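Local structure of putative primosome component (Streptococcus pyogenes serotype M3, 2QGZ) at residues Asp125-Ala139 / Leu288-Arg300. The protein is a putative primosome component and helicase loader that probably binds ATP through a P-loop NTPase domain of the IstB-like family. Residues are numbered along the deposited sequence; the frame is centred on the assembly and turned at random.
Sequences DIDVNNASRMEAFSA and LAREFHLEGANRR
The segments run roughly antiparallel, D127 opposite N298 at one end and A136 opposite F292 at the other, where helix 131-139 and strand 289-293 run at 147° with axes 8.7 Å apart. The case illustrates how a C-terminal tail can be held by a few polar side chains, among them one amide. N298 uses both ends of its side chain: ND2 donates to D125 O (2.9 Å) in the carbonyl plane and almost straight, while OD1 accepts D127 N (2.9 Å) along a nearly straight N-H line, the donor tilted from the carbonyl plane. CG anti to the backbone N sends the amide across, and bonds at both its ends fix its rotation. The carboxylate of D127 grips R299 twice, OD2 receiving the backbone N (2.8 Å) and OD1 forming a salt bridge with NH1 (2.7 Å), the two flat groups only 19° apart. R133 sends NE to D127 O (2.6 Å), bracing the loop before its own helix, while L294 CD2 lies over one face of its guanidinium. Nearer the strand, E295 N donates to S132 OG (3.1 Å), and a water bridges S132 O and H293 O. L294 CD1 packs on A136 CB, and F292 CZ on A139 CB. Outermost in the parallel sheet, strand 289-293 bonds to strand 154-158; F292 also touches L157, whereas A136 touches L168 and L294 touches K165 of helix 165-179, beside the probable Walker A loop.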
ATOM      1  N   ASP A 125       6.565  -4.609 -16.114  1.00 36.37           N
ATOM      2  CA  ASP A 125       6.622  -5.957 -15.543  1.00 36.24           C
ATOM      3  C   ASP A 125       5.254  -6.458 -15.102  1.00 35.37           C
ATOM      4  O   ASP A 125       5.123  -7.613 -14.701  1.00 34.49           O
ATOM      5  CB  ASP A 125       7.557  -6.007 -14.319  1.00 37.54           C
ATOM      6  CG  ASP A 125       9.000  -5.663 -14.659  1.00 40.50           C
ATOM      7  OD1 ASP A 125       9.556  -6.245 -15.628  1.00 37.45           O
ATOM      8  OD2 ASP A 125       9.583  -4.815 -13.944  1.00 40.95           O
ATOM      9  N   ILE A 126       4.244  -5.593 -15.165  1.00 34.50           N
ATOM     10  CA  ILE A 126       2.892  -5.954 -14.737  1.00 34.78           C
ATOM     11  C   ILE A 126       2.029  -6.524 -15.862  1.00 35.28           C
ATOM     12  O   ILE A 126       1.888  -5.910 -16.921  1.00 34.86           O
ATOM     13  CB  ILE A 126       2.153  -4.725 -14.139  1.00 34.28           C
ATOM     14  CG1 ILE A 126       2.974  -4.118 -13.000  1.00 33.70           C
ATOM     15  CG2 ILE A 126       0.778  -5.128 -13.665  1.00 33.25           C
ATOM     16  CD1 ILE A 126       3.449  -5.121 -11.952  1.00 34.29           C
ATOM     17  N   ASP A 127       1.449  -7.696 -15.637  1.00 34.27           N
ATOM     18  CA  ASP A 127       0.593  -8.304 -16.649  1.00 34.03           C
ATOM     19  C   ASP A 127      -0.802  -7.704 -16.585  1.00 34.55           C
ATOM     20  O   ASP A 127      -1.406  -7.628 -15.514  1.00 32.81           O
ATOM     21  CB  ASP A 127       0.481  -9.826 -16.457  1.00 35.30           C
ATOM     22  CG  ASP A 127       1.741 -10.583 -16.902  1.00 35.65           C
ATOM     23  OD1 ASP A 127       2.315 -10.236 -17.956  1.00 40.23           O
ATOM     24  OD2 ASP A 127       2.141 -11.536 -16.204  1.00 36.95           O
ATOM     25  N   VAL A 128      -1.296  -7.265 -17.738  1.00 32.64           N
ATOM     26  CA  VAL A 128      -2.628  -6.692 -17.853  1.00 34.04           C
ATOM     27  C   VAL A 128      -3.356  -7.582 -18.856  1.00 33.89           C
ATOM     28  O   VAL A 128      -3.605  -7.195 -19.994  1.00 34.91           O
ATOM     29  CB  VAL A 128      -2.581  -5.233 -18.377  1.00 33.26           C
ATOM     30  CG1 VAL A 128      -3.951  -4.591 -18.249  1.00 33.00           C
ATOM     31  CG2 VAL A 128      -1.544  -4.427 -17.601  1.00 33.06           C
ATOM     32  N   ASN A 129      -3.696  -8.785 -18.408  1.00 34.73           N
ATOM     33  CA  ASN A 129      -4.359  -9.773 -19.245  1.00 37.28           C
ATOM     34  C   ASN A 129      -5.697 -10.258 -18.667  1.00 38.68           C
ATOM     35  O   ASN A 129      -6.122 -11.386 -18.926  1.00 40.38           O
ATOM     36  CB  ASN A 129      -3.398 -10.955 -19.439  1.00 36.42           C
ATOM     37  CG  ASN A 129      -2.824 -11.462 -18.116  1.00 36.28           C
ATOM     38  OD1 ASN A 129      -1.952 -12.343 -18.088  1.00 36.55           O
ATOM     39  ND2 ASN A 129      -3.313 -10.906 -17.012  1.00 31.01           N
ATOM     40  N   ASN A 130      -6.349  -9.397 -17.894  1.00 39.22           N
ATOM     41  CA  ASN A 130      -7.636  -9.688 -17.251  1.00 40.91           C
ATOM     42  C   ASN A 130      -8.472  -8.434 -17.275  1.00 40.04           C
ATOM     43  O   ASN A 130      -7.959  -7.335 -17.481  1.00 38.55           O
ATOM     44  CB  ASN A 130      -7.465 -10.022 -15.759  1.00 43.79           C
ATOM     45  CG  ASN A 130      -7.076 -11.442 -15.520  1.00 47.14           C
ATOM     46  OD1 ASN A 130      -6.772 -11.828 -14.397  1.00 46.56           O
ATOM     47  ND2 ASN A 130      -7.087 -12.242 -16.579  1.00 50.28           N
ATOM     48  N   ALA A 131      -9.760  -8.598 -17.011  1.00 39.30           N
ATOM     49  CA  ALA A 131     -10.641  -7.458 -16.930  1.00 38.38           C
ATOM     50  C   ALA A 131     -10.297  -6.780 -15.598  1.00 36.90           C
ATOM     51  O   ALA A 131     -10.242  -5.551 -15.522  1.00 37.62           O
ATOM     52  CB  ALA A 131     -12.095  -7.905 -16.943  1.00 38.51           C
ATOM     53  N   SER A 132     -10.043  -7.581 -14.559  1.00 34.13           N
ATOM     54  CA  SER A 132      -9.711  -7.029 -13.244  1.00 33.89           C
ATOM     55  C   SER A 132      -8.358  -6.310 -13.231  1.00 34.42           C
ATOM     56  O   SER A 132      -8.208  -5.276 -12.577  1.00 35.42           O
ATOM     57  CB  SER A 132      -9.692  -8.122 -12.176  1.00 30.89           C
ATOM     58  OG  SER A 132      -8.448  -8.801 -12.168  1.00 33.37           O
ATOM     59  N   ARG A 133      -7.374  -6.861 -13.938  1.00 34.27           N
ATOM     60  CA  ARG A 133      -6.057  -6.245 -13.996  1.00 34.00           C
ATOM     61  C   ARG A 133      -6.098  -5.018 -14.899  1.00 32.33           C
ATOM     62  O   ARG A 133      -5.345  -4.070 -14.710  1.00 30.47           O
ATOM     63  CB  ARG A 133      -5.015  -7.267 -14.467  1.00 35.42           C
ATOM     64  CG  ARG A 133      -4.978  -8.494 -13.545  1.00 39.10           C
ATOM     65  CD  ARG A 133      -3.826  -9.450 -13.826  1.00 36.71           C
ATOM     66  NE  ARG A 133      -2.569  -8.805 -13.489  1.00 41.07           N
ATOM     67  CZ  ARG A 133      -1.804  -9.137 -12.462  1.00 39.02           C
ATOM     68  NH1 ARG A 133      -2.156 -10.128 -11.655  1.00 37.91           N
ATOM     69  NH2 ARG A 133      -0.692  -8.455 -12.236  1.00 44.45           N
ATOM     70  N   MET A 134      -7.001  -5.028 -15.866  1.00 35.26           N
ATOM     71  CA  MET A 134      -7.169  -3.892 -16.771  1.00 36.94           C
ATOM     72  C   MET A 134      -7.686  -2.737 -15.915  1.00 37.66           C
ATOM     73  O   MET A 134      -7.206  -1.615 -16.010  1.00 35.32           O
ATOM     74  CB  MET A 134      -8.204  -4.228 -17.837  1.00 41.49           C
ATOM     75  CG  MET A 134      -7.869  -3.766 -19.243  1.00 47.57           C
ATOM     76  SD  MET A 134      -9.090  -4.431 -20.434  1.00 55.03           S
ATOM     77  CE  MET A 134      -8.575  -6.165 -20.563  1.00 49.36           C
ATOM     78  N   GLU A 135      -8.670  -3.038 -15.071  1.00 37.91           N
ATOM     79  CA  GLU A 135      -9.268  -2.047 -14.184  1.00 39.47           C
ATOM     80  C   GLU A 135      -8.264  -1.528 -13.154  1.00 37.74           C
ATOM     81  O   GLU A 135      -8.082  -0.320 -13.022  1.00 37.44           O
ATOM     82  CB  GLU A 135     -10.488  -2.649 -13.471  1.00 41.95           C
ATOM     83  CG  GLU A 135     -11.722  -2.797 -14.350  1.00 50.04           C
ATOM     84  CD  GLU A 135     -12.859  -3.567 -13.667  1.00 56.28           C
ATOM     85  OE1 GLU A 135     -12.753  -4.808 -13.520  1.00 58.86           O
ATOM     86  OE2 GLU A 135     -13.861  -2.929 -13.269  1.00 60.41           O
ATOM     87  N   ALA A 136      -7.605  -2.438 -12.439  1.00 36.31           N
ATOM     88  CA  ALA A 136      -6.625  -2.046 -11.430  1.00 35.17           C
ATOM     89  C   ALA A 136      -5.460  -1.261 -12.042  1.00 33.56           C
ATOM     90  O   ALA A 136      -5.029  -0.255 -11.490  1.00 32.19           O
ATOM     91  CB  ALA A 136      -6.101  -3.278 -10.688  1.00 33.82           C
ATOM     92  N   PHE A 137      -4.962  -1.715 -13.185  1.00 33.68           N
ATOM     93  CA  PHE A 137      -3.848  -1.044 -13.855  1.00 32.84           C
ATOM     94  C   PHE A 137      -4.299   0.354 -14.282  1.00 33.71           C
ATOM     95  O   PHE A 137      -3.568   1.333 -14.165  1.00 32.63           O
ATOM     96  CB  PHE A 137      -3.424  -1.854 -15.071  1.00 31.37           C
ATOM     97  CG  PHE A 137      -2.140  -1.401 -15.680  1.00 32.33           C
ATOM     98  CD1 PHE A 137      -0.931  -1.627 -15.030  1.00 30.01           C
ATOM     99  CD2 PHE A 137      -2.130  -0.777 -16.924  1.00 31.61           C
ATOM    100  CE1 PHE A 137       0.265  -1.244 -15.609  1.00 31.54           C
ATOM    101  CE2 PHE A 137      -0.929  -0.388 -17.513  1.00 33.36           C
ATOM    102  CZ  PHE A 137       0.269  -0.622 -16.857  1.00 31.72           C
ATOM    103  N   SER A 138      -5.524   0.430 -14.770  1.00 34.65           N
ATOM    104  CA  SER A 138      -6.110   1.686 -15.202  1.00 35.56           C
ATOM    105  C   SER A 138      -6.130   2.683 -14.027  1.00 35.79           C
ATOM    106  O   SER A 138      -5.770   3.854 -14.186  1.00 35.68           O
ATOM    107  CB  SER A 138      -7.530   1.415 -15.724  1.00 37.66           C
ATOM    108  OG  SER A 138      -8.228   2.606 -16.021  1.00 41.06           O
ATOM    109  N   ALA A 139      -6.539   2.216 -12.848  1.00 32.75           N
ATOM    110  CA  ALA A 139      -6.595   3.083 -11.670  1.00 33.22           C
ATOM    111  C   ALA A 139      -5.205   3.515 -11.180  1.00 32.46           C
ATOM    112  O   ALA A 139      -5.030   4.629 -10.695  1.00 33.38           O
ATOM    113  CB  ALA A 139      -7.340   2.387 -10.544  1.00 33.22           C
ATOM    114  N   LEU A 288     -10.072   5.782   3.114  1.00 37.59           N
ATOM    115  CA  LEU A 288      -8.813   6.052   2.420  1.00 36.26           C
ATOM    116  C   LEU A 288      -8.615   5.339   1.083  1.00 36.09           C
ATOM    117  O   LEU A 288      -7.897   5.846   0.217  1.00 33.98           O
ATOM    118  CB  LEU A 288      -7.636   5.700   3.329  1.00 35.34           C
ATOM    119  CG  LEU A 288      -7.449   6.560   4.571  1.00 35.50           C
ATOM    120  CD1 LEU A 288      -6.636   5.811   5.605  1.00 32.21           C
ATOM    121  CD2 LEU A 288      -6.779   7.855   4.173  1.00 34.78           C
ATOM    122  N   ALA A 289      -9.245   4.183   0.893  1.00 35.42           N
ATOM    123  CA  ALA A 289      -9.030   3.455  -0.359  1.00 37.25           C
ATOM    124  C   ALA A 289     -10.246   2.771  -0.977  1.00 38.11           C
ATOM    125  O   ALA A 289     -11.176   2.373  -0.282  1.00 40.54           O
ATOM    126  CB  ALA A 289      -7.924   2.435  -0.155  1.00 34.91           C
ATOM    127  N   ARG A 290     -10.222   2.634  -2.297  1.00 39.38           N
ATOM    128  CA  ARG A 290     -11.307   1.986  -3.023  1.00 41.38           C
ATOM    129  C   ARG A 290     -10.938   0.520  -3.218  1.00 41.41           C
ATOM    130  O   ARG A 290      -9.810   0.201  -3.575  1.00 40.86           O
ATOM    131  CB  ARG A 290     -11.524   2.683  -4.367  1.00 46.68           C
ATOM    132  CG  ARG A 290     -12.112   4.093  -4.238  1.00 54.49           C
ATOM    133  CD  ARG A 290     -13.594   4.035  -3.816  1.00 60.92           C
ATOM    134  NE  ARG A 290     -14.127   5.319  -3.349  1.00 65.49           N
ATOM    135  CZ  ARG A 290     -13.844   5.871  -2.167  1.00 68.06           C
ATOM    136  NH1 ARG A 290     -13.028   5.256  -1.316  1.00 68.37           N
ATOM    137  NH2 ARG A 290     -14.383   7.037  -1.829  1.00 68.18           N
ATOM    138  N   GLU A 291     -11.894  -0.365  -2.973  1.00 40.73           N
ATOM    139  CA  GLU A 291     -11.681  -1.809  -3.080  1.00 41.06           C
ATOM    140  C   GLU A 291     -11.596  -2.303  -4.520  1.00 40.00           C
ATOM    141  O   GLU A 291     -12.415  -1.929  -5.349  1.00 39.90           O
ATOM    142  CB  GLU A 291     -12.824  -2.524  -2.368  1.00 41.40           C
ATOM    143  CG  GLU A 291     -12.554  -3.943  -1.930  1.00 46.65           C
ATOM    144  CD  GLU A 291     -13.797  -4.599  -1.327  1.00 48.85           C
ATOM    145  OE1 GLU A 291     -13.651  -5.611  -0.605  1.00 48.83           O
ATOM    146  OE2 GLU A 291     -14.922  -4.106  -1.580  1.00 48.73           O
ATOM    147  N   PHE A 292     -10.600  -3.138  -4.811  1.00 40.30           N
ATOM    148  CA  PHE A 292     -10.413  -3.709  -6.154  1.00 39.92           C
ATOM    149  C   PHE A 292     -10.068  -5.185  -6.019  1.00 39.25           C
ATOM    150  O   PHE A 292      -9.120  -5.540  -5.320  1.00 38.41           O
ATOM    151  CB  PHE A 292      -9.260  -3.034  -6.913  1.00 41.26           C
ATOM    152  CG  PHE A 292      -9.636  -1.762  -7.624  1.00 42.47           C
ATOM    153  CD1 PHE A 292      -9.886  -0.591  -6.916  1.00 44.16           C
ATOM    154  CD2 PHE A 292      -9.712  -1.730  -9.008  1.00 43.04           C
ATOM    155  CE1 PHE A 292     -10.206   0.597  -7.583  1.00 44.12           C
ATOM    156  CE2 PHE A 292     -10.031  -0.553  -9.682  1.00 43.19           C
ATOM    157  CZ  PHE A 292     -10.278   0.613  -8.969  1.00 43.79           C
ATOM    158  N   HIS A 293     -10.839  -6.047  -6.672  1.00 39.30           N
ATOM    159  CA  HIS A 293     -10.554  -7.473  -6.625  1.00 39.56           C
ATOM    160  C   HIS A 293      -9.614  -7.775  -7.786  1.00 39.13           C
ATOM    161  O   HIS A 293      -9.917  -7.471  -8.946  1.00 39.88           O
ATOM    162  CB  HIS A 293     -11.832  -8.306  -6.769  1.00 41.90           C
ATOM    163  CG  HIS A 293     -11.633  -9.765  -6.485  1.00 46.21           C
ATOM    164  ND1 HIS A 293     -12.588 -10.718  -6.767  1.00 49.43           N
ATOM    165  CD2 HIS A 293     -10.592 -10.430  -5.928  1.00 46.70           C
ATOM    166  CE1 HIS A 293     -12.144 -11.908  -6.398  1.00 49.52           C
ATOM    167  NE2 HIS A 293     -10.934 -11.760  -5.887  1.00 47.89           N
ATOM    168  N   LEU A 294      -8.466  -8.359  -7.467  1.00 37.86           N
ATOM    169  CA  LEU A 294      -7.475  -8.690  -8.475  1.00 37.26           C
ATOM    170  C   LEU A 294      -7.396 -10.201  -8.675  1.00 37.73           C
ATOM    171  O   LEU A 294      -7.360 -10.965  -7.712  1.00 39.46           O
ATOM    172  CB  LEU A 294      -6.109  -8.155  -8.046  1.00 33.96           C
ATOM    173  CG  LEU A 294      -5.049  -8.082  -9.142  1.00 31.72           C
ATOM    174  CD1 LEU A 294      -5.417  -6.956 -10.095  1.00 30.54           C
ATOM    175  CD2 LEU A 294      -3.672  -7.822  -8.532  1.00 29.96           C
ATOM    176  N   GLU A 295      -7.373 -10.636  -9.925  1.00 39.95           N
ATOM    177  CA  GLU A 295      -7.276 -12.060 -10.221  1.00 40.82           C
ATOM    178  C   GLU A 295      -6.172 -12.339 -11.231  1.00 38.94           C
ATOM    179  O   GLU A 295      -5.807 -11.474 -12.036  1.00 35.94           O
ATOM    180  CB  GLU A 295      -8.611 -12.589 -10.756  1.00 44.47           C
ATOM    181  CG  GLU A 295      -9.793 -12.221  -9.870  1.00 50.41           C
ATOM    182  CD  GLU A 295     -11.069 -12.953 -10.242  1.00 55.76           C
ATOM    183  OE1 GLU A 295     -11.223 -14.133  -9.846  1.00 59.49           O
ATOM    184  OE2 GLU A 295     -11.914 -12.346 -10.937  1.00 57.15           O
ATOM    185  N   GLY A 296      -5.637 -13.555 -11.172  1.00 39.50           N
ATOM    186  CA  GLY A 296      -4.593 -13.949 -12.096  1.00 35.86           C
ATOM    187  C   GLY A 296      -3.199 -13.626 -11.604  1.00 36.42           C
ATOM    188  O   GLY A 296      -2.935 -12.528 -11.126  1.00 36.77           O
ATOM    189  N   ALA A 297      -2.303 -14.594 -11.720  1.00 36.03           N
ATOM    190  CA  ALA A 297      -0.928 -14.402 -11.295  1.00 36.33           C
ATOM    191  C   ALA A 297      -0.188 -13.552 -12.319  1.00 37.47           C
ATOM    192  O   ALA A 297      -0.642 -13.361 -13.448  1.00 38.47           O
ATOM    193  CB  ALA A 297      -0.228 -15.759 -11.141  1.00 34.48           C
ATOM    194  N   ASN A 298       0.964 -13.048 -11.907  1.00 38.29           N
ATOM    195  CA  ASN A 298       1.806 -12.232 -12.755  1.00 38.12           C
ATOM    196  C   ASN A 298       2.964 -13.138 -13.140  1.00 38.25           C
ATOM    197  O   ASN A 298       3.316 -14.033 -12.380  1.00 38.03           O
ATOM    198  CB  ASN A 298       2.342 -11.045 -11.961  1.00 35.56           C
ATOM    199  CG  ASN A 298       2.748  -9.891 -12.847  1.00 37.89           C
ATOM    200  OD1 ASN A 298       1.935  -9.027 -13.158  1.00 37.38           O
ATOM    201  ND2 ASN A 298       4.008  -9.876 -13.271  1.00 36.45           N
ATOM    202  N   ARG A 299       3.560 -12.933 -14.306  1.00 39.94           N
ATOM    203  CA  ARG A 299       4.689 -13.773 -14.661  1.00 43.46           C
ATOM    204  C   ARG A 299       5.915 -13.399 -13.830  1.00 44.30           C
ATOM    205  O   ARG A 299       5.888 -12.416 -13.077  1.00 43.34           O
ATOM    206  CB  ARG A 299       5.003 -13.692 -16.162  1.00 44.52           C
ATOM    207  CG  ARG A 299       5.088 -12.308 -16.791  1.00 50.16           C
ATOM    208  CD  ARG A 299       6.350 -11.563 -16.400  1.00 55.29           C
ATOM    209  NE  ARG A 299       6.769 -10.569 -17.397  1.00 56.88           N
ATOM    210  CZ  ARG A 299       6.017  -9.566 -17.851  1.00 57.52           C
ATOM    211  NH1 ARG A 299       4.774  -9.395 -17.419  1.00 57.11           N
ATOM    212  NH2 ARG A 299       6.524  -8.709 -18.725  1.00 57.75           N
ATOM    213  N   ARG A 300       6.956 -14.222 -13.966  1.00 45.87           N
ATOM    214  CA  ARG A 300       8.256 -14.106 -13.299  1.00 46.81           C
ATOM    215  C   ARG A 300       8.521 -15.225 -12.302  1.00 48.93           C
ATOM    216  O   ARG A 300       7.963 -15.171 -11.186  1.00 51.98           O
ATOM    217  CB  ARG A 300       8.425 -12.766 -12.601  1.00 44.48           C
ATOM    218  CG  ARG A 300       8.769 -11.634 -13.524  1.00 42.87           C
ATOM    219  CD  ARG A 300       9.258 -10.470 -12.678  1.00 47.70           C
ATOM    220  NE  ARG A 300      10.388 -10.900 -11.869  1.00 48.49           N
ATOM    221  CZ  ARG A 300      11.548 -11.297 -12.387  1.00 52.64           C
ATOM    222  NH1 ARG A 300      11.726 -11.300 -13.709  1.00 48.19           N
ATOM    223  NH2 ARG A 300      12.517 -11.729 -11.589  1.00 53.45           N
TER
HETATM  224  O   HOH W   1      -0.080 -13.402 -16.478  1.00 35.99           O
HETATM  225  O   HOH W   2      -2.866 -12.916 -14.853  1.00 63.18           O
HETATM  226  O   HOH W   3      -9.436  -4.889 -10.018  1.00 45.32           O